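Local coordinates for putative cathepsin d (Ixodes ricinus, PDB 5N7N), which is a cathepsin D zymogen from a tick, probably an aspartic endopeptidase of the pepsin-like A1 family once activated, at residues L6-S11 / V38-P43. Residues are numbered along the deposited sequence; the frame is centred on the assembly and turned at random.
Sequences LTRFKS and VVYYGP. Unlike the reference sequence in segment 38-43: V39 (reference Glu).
In this pepsin-fold zymogen the N-terminal strand 2-8, probably part of the propeptide, runs antiparallel to strand 40-46, and T7 and Y41 form a hydrogen-bonded pair: T7 N donates to Y41 O (2.9 Å) and Y41 N returns a bond to T7 O. On its other edge strand 2-8 pairs with strand 192-196. Past the regular ladder, F9 N still reaches V39 O at 3.0 Å. T7 and Y41 point the same way from the sheet, and T7 CB lies over one face of the Y41 ring, 4.0 Å from its centroid. F9 CD1 meets the edge of that ring near its plane, the two rings being turned 39° apart. With CG between backbone N and carbonyl carbon (chi1 63°), the F9 ring lies against segment 38-43, with V39 CA over one face, while P142 touches both F9 and Y41. R8 and Y40 project from the opposite side of the sheet, where R8 CG packs 3.5 Å from Y40 CE1. The side chain of V38, on which F9 CZ packs through CG2, lies about 6 Å from that of D58, a predicted catalytic aspartate. Just before helix 12-18, S11 OG caps K14 N, and S11 CB rests 3.6 Å from V39 CG2.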
# COMPACT_ATOMS: atom_id res chain seq x y z
N LEU A 6 5.11 8.94 8.59
CA LEU A 6 3.82 8.38 8.27
C LEU A 6 2.92 8.27 9.51
O LEU A 6 3.40 8.00 10.62
CB LEU A 6 3.99 7.01 7.61
CG LEU A 6 4.70 7.02 6.26
CD1 LEU A 6 4.90 5.59 5.76
CD2 LEU A 6 3.88 7.83 5.26
N THR A 7 1.62 8.48 9.30
CA THR A 7 0.63 8.28 10.33
C THR A 7 -0.29 7.14 9.91
O THR A 7 -0.70 7.05 8.75
CB THR A 7 -0.19 9.55 10.58
OG1 THR A 7 0.71 10.65 10.76
CG2 THR A 7 -1.08 9.38 11.82
N ARG A 8 -0.59 6.27 10.87
CA ARG A 8 -1.46 5.11 10.68
C ARG A 8 -2.85 5.49 11.14
O ARG A 8 -2.99 6.19 12.13
CB ARG A 8 -0.94 3.91 11.49
CG ARG A 8 -1.46 2.56 11.01
CD ARG A 8 -1.24 1.46 12.03
NE ARG A 8 -2.38 1.38 12.95
CZ ARG A 8 -3.44 0.57 12.82
NH1 ARG A 8 -3.52 -0.32 11.81
NH2 ARG A 8 -4.42 0.63 13.72
N PHE A 9 -3.87 5.05 10.41
CA PHE A 9 -5.27 5.25 10.80
C PHE A 9 -6.09 4.02 10.46
O PHE A 9 -5.73 3.24 9.59
CB PHE A 9 -5.87 6.47 10.08
CG PHE A 9 -5.93 6.32 8.57
CD1 PHE A 9 -4.83 6.67 7.78
CD2 PHE A 9 -7.07 5.83 7.95
CE1 PHE A 9 -4.88 6.53 6.40
CE2 PHE A 9 -7.12 5.69 6.58
CZ PHE A 9 -6.02 6.04 5.80
N LYS A 10 -7.21 3.87 11.14
CA LYS A 10 -8.10 2.75 10.92
C LYS A 10 -8.78 2.92 9.55
O LYS A 10 -9.40 3.95 9.28
CB LYS A 10 -9.13 2.70 12.05
CG LYS A 10 -10.08 1.52 12.01
CD LYS A 10 -11.17 1.62 13.07
CE LYS A 10 -10.61 1.53 14.48
NZ LYS A 10 -11.67 1.31 15.50
N SER A 11 -8.65 1.91 8.70
CA SER A 11 -9.16 1.98 7.33
C SER A 11 -10.68 2.14 7.30
O SER A 11 -11.37 1.79 8.27
CB SER A 11 -8.78 0.71 6.57
OG SER A 11 -9.57 -0.37 7.02
N VAL A 38 -6.70 1.72 2.37
CA VAL A 38 -5.48 2.48 2.65
C VAL A 38 -5.40 2.82 4.13
O VAL A 38 -6.42 3.11 4.77
CB VAL A 38 -5.39 3.76 1.79
CG1 VAL A 38 -5.33 3.40 0.31
CG2 VAL A 38 -6.56 4.72 2.08
N VAL A 39 -4.20 2.75 4.68
CA VAL A 39 -3.99 2.82 6.13
C VAL A 39 -2.88 3.79 6.58
O VAL A 39 -2.89 4.18 7.75
CB VAL A 39 -3.81 1.39 6.69
CG1 VAL A 39 -3.18 1.36 8.08
CG2 VAL A 39 -5.16 0.68 6.75
N TYR A 40 -1.98 4.22 5.69
CA TYR A 40 -0.87 5.11 6.05
C TYR A 40 -0.84 6.36 5.17
O TYR A 40 -0.85 6.24 3.95
CB TYR A 40 0.47 4.37 5.91
CG TYR A 40 0.66 3.24 6.92
CD1 TYR A 40 1.25 3.48 8.17
CD2 TYR A 40 0.26 1.93 6.61
CE1 TYR A 40 1.42 2.45 9.09
CE2 TYR A 40 0.42 0.90 7.53
CZ TYR A 40 1.00 1.16 8.76
OH TYR A 40 1.16 0.14 9.67
N TYR A 41 -0.76 7.55 5.78
CA TYR A 41 -0.58 8.79 5.03
C TYR A 41 0.59 9.60 5.53
O TYR A 41 1.07 9.40 6.63
CB TYR A 41 -1.86 9.66 5.04
CG TYR A 41 -2.20 10.28 6.37
CD1 TYR A 41 -1.60 11.47 6.78
CD2 TYR A 41 -3.11 9.69 7.22
CE1 TYR A 41 -1.90 12.05 8.00
CE2 TYR A 41 -3.42 10.26 8.46
CZ TYR A 41 -2.80 11.45 8.84
OH TYR A 41 -3.06 12.06 10.04
N GLY A 42 1.00 10.55 4.72
CA GLY A 42 2.10 11.45 5.06
C GLY A 42 1.88 12.79 4.37
O GLY A 42 1.12 12.87 3.39
N PRO A 43 2.53 13.84 4.88
CA PRO A 43 2.28 15.17 4.33
C PRO A 43 3.19 15.51 3.15
O PRO A 43 4.35 15.09 3.09
CB PRO A 43 2.56 16.10 5.52
CG PRO A 43 3.62 15.37 6.31
CD PRO A 43 3.54 13.89 5.95